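Local coordinates for catecholate siderophore receptor Fiu (Escherichia coli, PDB 6BPM), which imports iron bound to catecholate siderophores across the outer membrane, using energy delivered through TonB, and also serves as the receptor for microcins M, H47 and E492, at residues S79-A84 / I104-R109; S108-N113 / N181-K186; I433-Y438 / S476-N481. All coordinates share one frame; numbering follows the deposited sequence.

The three contacts follow the build of a TonB-dependent receptor from its inner plug to its outer wall. Contact 1 lies inside the plug, where two loops meet close to the centre of the chain. Contact 2 lies about 15 Å away, centre to centre, and begins where contact 1 ends: Ser-108 and Arg-109 belong to both, and the same plug loop runs on to touch barrel strand 176-189. Contact 3 comes later in the chain and pairs barrel strands 427-447 and 467-489, its centre about 28 Å from contact 1 and 36 Å from contact 2. Contacts 2 and 3 thus share the closed 22-strand barrel that the plug fills.

Contact 1 (S79-A84 / I104-R109); sequences STTGDA and IGSVSR
Gly-82 and Val-107 bring two irregular loops together with their CA atoms 4.1 Å apart, and the backbones are linked by the bond from Asp-83 N to Val-107 O (3.3 Å), whose donor stands well above the carbonyl plane. Gly-82 has no side chain to hold the loops apart, and its CA lies 3.6 Å from Val-107 C. Asp-83 and Ser-106 each centre an inverse gamma turn, a tight bend that turns the two loops at the crossing.

The polar core is one carboxylate oxygen gripped twice by one arginine. Asp-83 OD2 accepts from the backbone Arg-109 N at 3.0 Å on its syn side, but tilted well out of the carboxylate plane, and from Arg-109 NH1, also at 3.0 Å, on its anti side in a salt bridge. The arginine chain is extended from CG to NE, and a chi4 of 85° then turns the guanidinium back to meet OD2 with its edge; the two flat groups are 30° from coplanar. The aliphatic stem of Arg-109 passes alongside, with Arg-109 CG 3.4 Å from Asp-83 OD2. At the other end of the contact Ser-106 CB packs 3.6 Å from Thr-81 O, while Thr-81 OG1 comes to 3.4 Å from Ser-106 O, at best a weak bond.

Second partners fix both charged groups: Thr-59 hydrogen-bonds Asp-83 OD1, and Asp-103 forms a salt bridge with Arg-109 NE. Ser-106 OG turns instead to Gln-302 and Lys-335 of the barrel. Both loops belong to the plug domain, and the crossing touches both helix 58-62, which supplies Thr-59 and a backbone hydrogen bond between Leu-58 and Arg-109, and barrel strand 289-310, where Thr-81 rests on Tyr-304 and Met-306.

Contact 2 (S108-N113 / N181-K186); sequences SRDTFN and NVMGEK. With POG ((20S)-2,5,8,11,14,17-hexamethyl-3,6,9,12,15,18-hexaoxahenicosane-1,20-diol), chain C.
Met-183 CB sits over one face of the Phe-112 ring in a CH-pi contact, 4.0 Å from the ring centroid. The rim of the same ring meets the barrel backbone, with Phe-112 CE2 3.6 Å from Asn-181 O near the ring plane. Met-183 is bent at chi2 (-83°) and chi3, which carries its CE back to within 3.7 Å of Asp-110 OD2. Asn-113 and Asn-181 are joined through a water that donates to Asn-113 OD1 (2.7 Å) and accepts from Asn-181 ND2 (2.8 Å).

The next shell sets these groups in place. Asp-110 OD1 takes the Phe-112 N-H at 2.8 Å, an Asx turn that steadies the loop just before the ring. Asp-110 OD2 comes 4.3 Å from Glu-185 OE1, and this like-charge approach is probably balanced by Arg-163, which forms salt bridges to both, and by Arg-199, which binds the aspartate. Lys-142 likewise reaches both Phe-112 O and Asn-181 OD1.

Strand 181-186 thus turns Asn-181, Met-183 and Glu-185 toward the loop, while on its other side Gly-184 CA meets a polypropylene glycol chain at 3.4 Å from C11. Here a plug loop is held to the barrel wall by ion pairs, a water and apolar packing; a globular plug seated inside a 22-strand barrel is the fold of TonB-dependent receptors.

Contact 3 (I433-Y438 / S476-N481); sequences IRLDNY and SGNLMN. With POG ((20S)-2,5,8,11,14,17-hexamethyl-3,6,9,12,15,18-hexaoxahenicosane-1,20-diol), chain E.
Leu-479 and Asp-436 form the middle hydrogen-bonded pair of two antiparallel strands whose short axes run 4.6 Å apart at an angle of 169°. Each donates its amide to the other's carbonyl, with Asp-436 N to Leu-479 O and Leu-479 N to Asp-436 O both at 2.8 Å. The pairs Arg-434 with Asn-481 and Tyr-438 with Gly-477 repeat the reciprocal bonding. CA-H...O contacts fill the intervals, among them Asn-478 CA to Asp-436 O.

Aromatic packing dominates one end. A chi1 of 72° sets the Tyr-438 ring between its own backbone N and carbonyl carbon and swings it across to the neighbouring strand. There one face lies on the bare backbone of Gly-477, whose N sits 3.5 Å above the ring plane, over its centre, while Tyr-438 CE2 is 3.3 Å from Gly-477 CA. An aromatic ring seated on a glycine of the adjacent strand is the mortise-tenon pairing known from outer-membrane beta barrels, and here it links strands 427-447 and 467-489 of the closed barrel.

Charged groups share the face that carries Tyr-438 and Leu-479. Arg-434 NE gives its hydrogen to the syn lone pair of Asp-436 OD1 at 2.8 Å, in the guanidinium plane; this salt bridge runs along one strand, and Arg-434 NH1 also reaches Glu-366. Lys-30, from the N-terminal region, touches Arg-434, consistent with this face looking into the barrel; Pro-506 touches Tyr-438 and Leu-479.

Apolar contact marks the opposite face. Leu-435 and Met-480 lie side by side pointing the same way, with Leu-435 CD1 3.5 Å from Met-480 CG, and Met-480 is on the surface. Further along, a polypropylene glycol molecule rests against Asn-437, Asn-478, Ser-476 and the backbone of Tyr-438 and Gly-477, its C15 3.3 Å from Tyr-438 O.

Contact 1 (S79-A84 / I104-R109)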
loop_
_atom_site.group_PDB
_atom_site.type_symbol
_atom_site.label_atom_id
_atom_site.label_comp_id
_atom_site.label_asym_id
_atom_site.label_seq_id
_atom_site.Cartn_x
_atom_site.Cartn_y
_atom_site.Cartn_z
ATOM N N SER A 79 1.504 -15.363 -4.169
ATOM C CA SER A 79 2.085 -14.218 -4.845
ATOM C C SER A 79 1.417 -12.949 -4.326
ATOM O O SER A 79 0.259 -12.981 -3.897
ATOM C CB SER A 79 1.915 -14.333 -6.361
ATOM O OG SER A 79 2.711 -15.384 -6.873
ATOM N N THR A 80 2.146 -11.826 -4.369
ATOM C CA THR A 80 1.546 -10.540 -4.033
ATOM C C THR A 80 0.854 -9.967 -5.268
ATOM O O THR A 80 1.300 -10.158 -6.404
ATOM C CB THR A 80 2.575 -9.526 -3.496
ATOM O OG1 THR A 80 3.626 -9.334 -4.448
ATOM C CG2 THR A 80 3.161 -9.967 -2.141
ATOM N N THR A 81 -0.261 -9.278 -5.036
ATOM C CA THR A 81 -1.042 -8.684 -6.112
ATOM C C THR A 81 -1.562 -7.333 -5.641
ATOM O O THR A 81 -1.777 -7.123 -4.445
ATOM C CB THR A 81 -2.219 -9.588 -6.542
ATOM O OG1 THR A 81 -2.878 -10.121 -5.385
ATOM C CG2 THR A 81 -1.714 -10.741 -7.387
ATOM N N GLY A 82 -1.732 -6.409 -6.584
ATOM C CA GLY A 82 -2.263 -5.097 -6.227
ATOM C C GLY A 82 -1.289 -4.228 -5.438
ATOM O O GLY A 82 -0.081 -4.199 -5.698
ATOM N N ASP A 83 -1.826 -3.493 -4.462
ATOM C CA ASP A 83 -1.039 -2.537 -3.677
ATOM C C ASP A 83 -0.351 -3.241 -2.502
ATOM O O ASP A 83 -0.669 -3.018 -1.330
ATOM C CB ASP A 83 -1.922 -1.392 -3.188
ATOM C CG ASP A 83 -2.535 -0.567 -4.325
ATOM O OD1 ASP A 83 -1.927 -0.454 -5.419
ATOM O OD2 ASP A 83 -3.640 -0.011 -4.111
ATOM N N ALA A 84 0.603 -4.122 -2.834
ATOM C CA ALA A 84 1.415 -4.815 -1.819
ATOM C C ALA A 84 2.616 -3.943 -1.448
ATOM O O ALA A 84 3.751 -4.170 -1.863
ATOM C CB ALA A 84 1.850 -6.184 -2.314
ATOM N N ILE A 104 -8.752 -3.057 3.545
ATOM C CA ILE A 104 -7.955 -4.254 3.309
ATOM C C ILE A 104 -8.373 -4.902 1.992
ATOM O O ILE A 104 -9.563 -5.070 1.718
ATOM C CB ILE A 104 -8.132 -5.244 4.465
ATOM C CG1 ILE A 104 -7.413 -4.747 5.722
ATOM C CG2 ILE A 104 -7.688 -6.632 4.035
ATOM C CD1 ILE A 104 -7.773 -5.561 6.930
ATOM N N GLY A 105 -7.390 -5.298 1.190
ATOM C CA GLY A 105 -7.635 -6.024 -0.039
ATOM C C GLY A 105 -6.470 -5.981 -1.008
ATOM O O GLY A 105 -5.989 -4.909 -1.372
ATOM N N SER A 106 -6.026 -7.140 -1.465
ATOM C CA SER A 106 -4.874 -7.209 -2.354
ATOM C C SER A 106 -5.256 -6.831 -3.780
ATOM O O SER A 106 -5.029 -7.603 -4.716
ATOM C CB SER A 106 -4.236 -8.612 -2.318
ATOM O OG SER A 106 -5.180 -9.652 -2.461
ATOM N N VAL A 107 -5.839 -5.650 -3.957
ATOM C CA VAL A 107 -6.213 -5.145 -5.271
ATOM C C VAL A 107 -5.537 -3.792 -5.436
ATOM O O VAL A 107 -5.104 -3.173 -4.463
ATOM C CB VAL A 107 -7.743 -5.010 -5.453
ATOM C CG1 VAL A 107 -8.438 -6.309 -5.115
ATOM C CG2 VAL A 107 -8.297 -3.858 -4.614
ATOM N N SER A 108 -5.391 -3.359 -6.683
ATOM C CA SER A 108 -4.847 -2.032 -6.932
ATOM C C SER A 108 -5.958 -0.983 -6.866
ATOM O O SER A 108 -7.086 -1.207 -7.321
ATOM C CB SER A 108 -4.118 -1.987 -8.274
ATOM O OG SER A 108 -4.874 -2.625 -9.273
ATOM N N ARG A 109 -5.637 0.167 -6.285
ATOM C CA ARG A 109 -6.617 1.217 -6.034
ATOM C C ARG A 109 -6.456 2.342 -7.050
ATOM O O ARG A 109 -5.395 2.976 -7.127
ATOM C CB ARG A 109 -6.491 1.738 -4.605
ATOM C CG ARG A 109 -6.974 0.695 -3.594
ATOM C CD ARG A 109 -6.501 0.996 -2.184
ATOM N NE ARG A 109 -6.849 -0.081 -1.261
ATOM C CZ ARG A 109 -6.096 -1.170 -1.099
ATOM N NH1 ARG A 109 -4.987 -1.303 -1.802
ATOM N NH2 ARG A 109 -6.445 -2.115 -0.237
#

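Contact 2 (S108-N113 / N181-K186)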
loop_
_atom_site.group_PDB
_atom_site.type_symbol
_atom_site.label_atom_id
_atom_site.label_comp_id
_atom_site.label_asym_id
_atom_site.label_seq_id
_atom_site.Cartn_x
_atom_site.Cartn_y
_atom_site.Cartn_z
ATOM N N SER A 108 -5.391 -3.359 -6.683
ATOM C CA SER A 108 -4.847 -2.032 -6.932
ATOM C C SER A 108 -5.958 -0.983 -6.866
ATOM O O SER A 108 -7.086 -1.207 -7.321
ATOM C CB SER A 108 -4.118 -1.987 -8.274
ATOM O OG SER A 108 -4.874 -2.625 -9.273
ATOM N N ARG A 109 -5.637 0.167 -6.285
ATOM C CA ARG A 109 -6.617 1.217 -6.034
ATOM C C ARG A 109 -6.456 2.342 -7.050
ATOM O O ARG A 109 -5.395 2.976 -7.127
ATOM C CB ARG A 109 -6.491 1.738 -4.605
ATOM C CG ARG A 109 -6.974 0.695 -3.594
ATOM C CD ARG A 109 -6.501 0.996 -2.184
ATOM N NE ARG A 109 -6.849 -0.081 -1.261
ATOM C CZ ARG A 109 -6.096 -1.170 -1.099
ATOM N NH1 ARG A 109 -4.987 -1.303 -1.802
ATOM N NH2 ARG A 109 -6.445 -2.115 -0.237
ATOM N N ASP A 110 -7.494 2.553 -7.855
ATOM C CA ASP A 110 -7.492 3.636 -8.831
ATOM C C ASP A 110 -7.589 4.958 -8.088
ATOM O O ASP A 110 -8.156 5.024 -6.995
ATOM C CB ASP A 110 -8.659 3.447 -9.805
ATOM C CG ASP A 110 -8.523 4.257 -11.058
ATOM O OD1 ASP A 110 -8.830 5.480 -11.015
ATOM O OD2 ASP A 110 -8.105 3.669 -12.089
ATOM N N THR A 111 -6.992 6.009 -8.656
ATOM C CA THR A 111 -6.980 7.323 -8.017
ATOM C C THR A 111 -8.041 8.272 -8.574
ATOM O O THR A 111 -7.960 9.483 -8.335
ATOM C CB THR A 111 -5.600 7.974 -8.140
ATOM O OG1 THR A 111 -5.209 8.015 -9.515
ATOM C CG2 THR A 111 -4.542 7.228 -7.299
ATOM N N PHE A 112 -9.032 7.752 -9.315
ATOM C CA PHE A 112 -9.969 8.632 -10.008
ATOM C C PHE A 112 -10.877 9.372 -9.034
ATOM O O PHE A 112 -11.294 10.502 -9.309
ATOM C CB PHE A 112 -10.799 7.829 -11.027
ATOM C CG PHE A 112 -11.917 7.010 -10.408
ATOM C CD1 PHE A 112 -11.634 5.857 -9.668
ATOM C CD2 PHE A 112 -13.247 7.394 -10.565
ATOM C CE1 PHE A 112 -12.660 5.111 -9.081
ATOM C CE2 PHE A 112 -14.292 6.649 -9.982
ATOM C CZ PHE A 112 -14.004 5.509 -9.247
ATOM N N ASN A 113 -11.147 8.784 -7.874
ATOM C CA ASN A 113 -12.064 9.372 -6.912
ATOM C C ASN A 113 -11.334 9.968 -5.708
ATOM O O ASN A 113 -11.924 10.117 -4.633
ATOM C CB ASN A 113 -13.077 8.324 -6.451
ATOM C CG ASN A 113 -14.213 8.945 -5.659
ATOM O OD1 ASN A 113 -14.771 9.980 -6.053
ATOM N ND2 ASN A 113 -14.539 8.344 -4.520
ATOM N N ASN A 181 -17.912 10.926 -10.433
ATOM C CA ASN A 181 -16.653 10.574 -11.059
ATOM C C ASN A 181 -16.792 9.197 -11.679
ATOM O O ASN A 181 -17.318 8.265 -11.052
ATOM C CB ASN A 181 -15.527 10.567 -10.041
ATOM C CG ASN A 181 -15.053 11.954 -9.712
ATOM O OD1 ASN A 181 -14.148 12.489 -10.350
ATOM N ND2 ASN A 181 -15.680 12.556 -8.719
ATOM N N VAL A 182 -16.302 9.080 -12.905
ATOM C CA VAL A 182 -16.388 7.856 -13.685
ATOM C C VAL A 182 -15.030 7.585 -14.315
ATOM O O VAL A 182 -14.363 8.496 -14.822
ATOM C CB VAL A 182 -17.479 7.961 -14.779
ATOM C CG1 VAL A 182 -17.735 6.604 -15.428
ATOM C CG2 VAL A 182 -18.750 8.556 -14.214
ATOM N N MET A 183 -14.645 6.323 -14.326
ATOM C CA MET A 183 -13.369 5.926 -14.878
ATOM C C MET A 183 -13.557 4.663 -15.703
ATOM O O MET A 183 -14.333 3.769 -15.341
ATOM C CB MET A 183 -12.344 5.690 -13.755
ATOM C CG MET A 183 -11.081 4.927 -14.163
ATOM S SD MET A 183 -11.237 3.142 -14.186
ATOM C CE MET A 183 -11.655 2.791 -12.495
ATOM N N GLY A 184 -12.824 4.598 -16.804
ATOM C CA GLY A 184 -12.672 3.363 -17.542
ATOM C C GLY A 184 -11.236 3.223 -18.016
ATOM O O GLY A 184 -10.627 4.195 -18.493
ATOM N N GLU A 185 -10.675 2.026 -17.872
ATOM C CA GLU A 185 -9.296 1.794 -18.274
ATOM C C GLU A 185 -9.150 0.384 -18.816
ATOM O O GLU A 185 -9.594 -0.570 -18.171
ATOM C CB GLU A 185 -8.344 2.011 -17.087
ATOM C CG GLU A 185 -6.853 1.905 -17.417
ATOM C CD GLU A 185 -5.967 2.014 -16.170
ATOM O OE1 GLU A 185 -5.808 3.149 -15.643
ATOM O OE2 GLU A 185 -5.428 0.980 -15.714
ATOM N N LYS A 186 -8.467 0.258 -19.956
ATOM C CA LYS A 186 -8.201 -1.017 -20.619
ATOM C C LYS A 186 -6.775 -1.003 -21.150
ATOM O O LYS A 186 -6.394 -0.065 -21.855
ATOM C CB LYS A 186 -9.155 -1.249 -21.789
ATOM C CG LYS A 186 -10.502 -1.818 -21.448
ATOM C CD LYS A 186 -11.111 -2.393 -22.717
ATOM C CE LYS A 186 -11.827 -3.693 -22.461
ATOM N NZ LYS A 186 -12.192 -4.271 -23.766
HETATM O OH POG C . -8.074 6.374 -27.829
HETATM C C2 POG C . -9.262 6.041 -28.488
HETATM C C1 POG C . -9.560 7.081 -29.565
HETATM C C3 POG C . -10.393 6.007 -27.468
HETATM O O2 POG C . -9.848 5.798 -26.192
HETATM C C5 POG C . -10.082 6.770 -25.204
HETATM O O1 POG C . -14.361 12.105 -21.542
HETATM C C4 POG C . -13.572 11.057 -22.028
HETATM C C6 POG C . -14.364 9.756 -22.019
HETATM O O3 POG C . -14.484 9.247 -20.706
HETATM C C7 POG C . -14.666 7.851 -20.632
HETATM C C8 POG C . -15.031 7.345 -19.246
HETATM O O4 POG C . -15.780 6.168 -19.401
HETATM C C9 POG C . -15.084 5.180 -20.113
HETATM C C10 POG C . -15.527 3.767 -19.703
HETATM O O5 POG C . -15.108 2.835 -20.674
HETATM C C11 POG C . -13.718 2.598 -20.658
HETATM C C12 POG C . -13.165 2.291 -22.059
HETATM O O6 POG C . -11.912 2.880 -22.258
HETATM C C13 POG C . -11.855 4.283 -22.209
HETATM C C14 POG C . -11.370 4.844 -23.542
HETATM O O7 POG C . -11.940 6.118 -23.717
HETATM C C15 POG C . -11.584 6.853 -24.864
HETATM C C16 POG C . -9.531 8.117 -25.668
HETATM C C17 POG C . -11.703 3.915 -24.718
HETATM C C18 POG C . -14.113 2.775 -23.151
HETATM C C19 POG C . -17.039 3.740 -19.569
HETATM C C20 POG C . -15.831 8.392 -18.496
HETATM C C21 POG C . -13.648 8.789 -22.971
HETATM O O HOH W 1 -17.039 11.294 -6.600
#

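Contact 3 (I433-Y438 / S476-N481)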
loop_
_atom_site.group_PDB
_atom_site.type_symbol
_atom_site.label_atom_id
_atom_site.label_comp_id
_atom_site.label_asym_id
_atom_site.label_seq_id
_atom_site.Cartn_x
_atom_site.Cartn_y
_atom_site.Cartn_z
ATOM N N ILE A 433 -4.033 9.848 23.289
ATOM C CA ILE A 433 -4.198 8.529 23.880
ATOM C C ILE A 433 -5.362 7.852 23.190
ATOM O O ILE A 433 -6.322 8.501 22.761
ATOM C CB ILE A 433 -4.454 8.564 25.399
ATOM C CG1 ILE A 433 -5.520 9.606 25.719
ATOM C CG2 ILE A 433 -3.184 8.843 26.132
ATOM C CD1 ILE A 433 -6.145 9.423 27.087
ATOM N N ARG A 434 -5.265 6.535 23.073
ATOM C CA ARG A 434 -6.322 5.756 22.463
ATOM C C ARG A 434 -6.374 4.412 23.160
ATOM O O ARG A 434 -5.359 3.909 23.634
ATOM C CB ARG A 434 -6.109 5.617 20.959
ATOM C CG ARG A 434 -7.190 4.814 20.230
ATOM C CD ARG A 434 -6.840 4.688 18.782
ATOM N NE ARG A 434 -7.696 3.736 18.097
ATOM C CZ ARG A 434 -8.491 4.024 17.073
ATOM N NH1 ARG A 434 -9.230 3.062 16.519
ATOM N NH2 ARG A 434 -8.509 5.253 16.577
ATOM N N LEU A 435 -7.581 3.899 23.312
ATOM C CA LEU A 435 -7.845 2.597 23.900
ATOM C C LEU A 435 -8.653 1.793 22.891
ATOM O O LEU A 435 -9.619 2.305 22.326
ATOM C CB LEU A 435 -8.605 2.734 25.218
ATOM C CG LEU A 435 -9.030 1.388 25.793
ATOM C CD1 LEU A 435 -7.793 0.575 26.151
ATOM C CD2 LEU A 435 -9.949 1.558 27.002
ATOM N N ASP A 436 -8.206 0.584 22.578
ATOM C CA ASP A 436 -8.941 -0.301 21.681
ATOM C C ASP A 436 -9.343 -1.557 22.441
ATOM O O ASP A 436 -8.481 -2.267 22.974
ATOM C CB ASP A 436 -8.116 -0.669 20.446
ATOM C CG ASP A 436 -8.071 0.441 19.414
ATOM O OD1 ASP A 436 -7.508 1.508 19.720
ATOM O OD2 ASP A 436 -8.599 0.254 18.294
ATOM N N ASN A 437 -10.644 -1.849 22.463
ATOM C CA ASN A 437 -11.149 -3.128 22.938
ATOM C C ASN A 437 -11.530 -3.927 21.702
ATOM O O ASN A 437 -12.314 -3.455 20.872
ATOM C CB ASN A 437 -12.351 -2.970 23.866
ATOM C CG ASN A 437 -11.983 -2.365 25.195
ATOM O OD1 ASN A 437 -10.894 -2.595 25.712
ATOM N ND2 ASN A 437 -12.900 -1.595 25.769
ATOM N N TYR A 438 -10.929 -5.099 21.547
ATOM C CA TYR A 438 -11.139 -5.919 20.371
ATOM C C TYR A 438 -11.469 -7.334 20.805
ATOM O O TYR A 438 -11.027 -7.802 21.857
ATOM C CB TYR A 438 -9.908 -5.909 19.441
ATOM C CG TYR A 438 -8.703 -6.674 19.955
ATOM C CD1 TYR A 438 -8.511 -8.006 19.634
ATOM C CD2 TYR A 438 -7.755 -6.054 20.761
ATOM C CE1 TYR A 438 -7.403 -8.705 20.097
ATOM C CE2 TYR A 438 -6.654 -6.744 21.234
ATOM C CZ TYR A 438 -6.482 -8.067 20.903
ATOM O OH TYR A 438 -5.381 -8.751 21.374
ATOM N N SER A 476 -9.363 -11.941 22.919
ATOM C CA SER A 476 -9.848 -10.627 23.348
ATOM C C SER A 476 -8.703 -9.831 23.953
ATOM O O SER A 476 -7.848 -10.380 24.659
ATOM C CB SER A 476 -10.949 -10.742 24.391
ATOM O OG SER A 476 -12.065 -11.429 23.867
ATOM N N GLY A 477 -8.690 -8.531 23.690
ATOM C CA GLY A 477 -7.591 -7.766 24.233
ATOM C C GLY A 477 -7.832 -6.275 24.250
ATOM O O GLY A 477 -8.830 -5.756 23.741
ATOM N N ASN A 478 -6.865 -5.596 24.848
ATOM C CA ASN A 478 -6.832 -4.155 24.963
ATOM C C ASN A 478 -5.610 -3.648 24.220
ATOM O O ASN A 478 -4.593 -4.335 24.123
ATOM C CB ASN A 478 -6.772 -3.736 26.431
ATOM C CG ASN A 478 -8.081 -3.990 27.142
ATOM O OD1 ASN A 478 -8.948 -3.125 27.159
ATOM N ND2 ASN A 478 -8.249 -5.185 27.706
ATOM N N LEU A 479 -5.745 -2.482 23.615
ATOM C CA LEU A 479 -4.617 -1.789 23.015
ATOM C C LEU A 479 -4.632 -0.379 23.580
ATOM O O LEU A 479 -5.498 0.427 23.212
ATOM C CB LEU A 479 -4.713 -1.754 21.493
ATOM C CG LEU A 479 -4.613 -3.017 20.669
ATOM C CD1 LEU A 479 -4.659 -2.596 19.212
ATOM C CD2 LEU A 479 -3.338 -3.771 20.997
ATOM N N MET A 480 -3.652 -0.056 24.418
ATOM C CA MET A 480 -3.495 1.297 24.925
ATOM C C MET A 480 -2.297 1.907 24.213
ATOM O O MET A 480 -1.201 1.333 24.227
ATOM C CB MET A 480 -3.320 1.319 26.439
ATOM C CG MET A 480 -4.478 0.701 27.197
ATOM S SD MET A 480 -4.086 0.282 28.912
ATOM C CE MET A 480 -5.455 -0.801 29.338
ATOM N N ASN A 481 -2.523 3.038 23.549
ATOM C CA ASN A 481 -1.511 3.707 22.746
ATOM C C ASN A 481 -1.459 5.188 23.087
ATOM O O ASN A 481 -2.409 5.764 23.624
ATOM C CB ASN A 481 -1.781 3.556 21.247
ATOM C CG ASN A 481 -1.574 2.150 20.771
ATOM O OD1 ASN A 481 -0.507 1.578 20.967
ATOM N ND2 ASN A 481 -2.584 1.587 20.125
HETATM O OH POG E . -10.002 -10.365 28.010
HETATM C C2 POG E . -9.923 -8.966 28.075
HETATM C C1 POG E . -9.521 -8.516 29.482
HETATM C C3 POG E . -11.282 -8.369 27.712
HETATM O O2 POG E . -11.167 -7.712 26.482
HETATM C C5 POG E . -12.243 -6.882 26.160
HETATM O O1 POG E . -21.164 0.064 12.502
HETATM C C4 POG E . -20.326 -0.843 13.164
HETATM C C6 POG E . -21.121 -1.590 14.231
HETATM O O3 POG E . -20.323 -2.608 14.775
HETATM C C7 POG E . -20.991 -3.566 15.557
HETATM C C8 POG E . -20.295 -3.834 16.899
HETATM O O4 POG E . -18.889 -3.702 16.828
HETATM C C9 POG E . -18.095 -4.201 17.882
HETATM C C10 POG E . -18.136 -3.372 19.177
HETATM O O5 POG E . -17.019 -3.794 19.932
HETATM C C11 POG E . -17.022 -4.012 21.321
HETATM C C12 POG E . -16.793 -5.494 21.606
HETATM O O6 POG E . -15.434 -5.749 21.446
HETATM C C13 POG E . -14.955 -6.727 22.314
HETATM C C14 POG E . -14.296 -6.051 23.519
HETATM O O7 POG E . -13.584 -7.034 24.220
HETATM C C15 POG E . -12.292 -6.709 24.647
HETATM C C16 POG E . -12.054 -5.516 26.811
HETATM C C17 POG E . -15.344 -5.409 24.435
HETATM C C18 POG E . -17.564 -6.444 20.679
HETATM C C19 POG E . -19.469 -3.547 19.911
HETATM C C20 POG E . -20.770 -5.220 17.371
HETATM C C21 POG E . -22.388 -2.168 13.593
#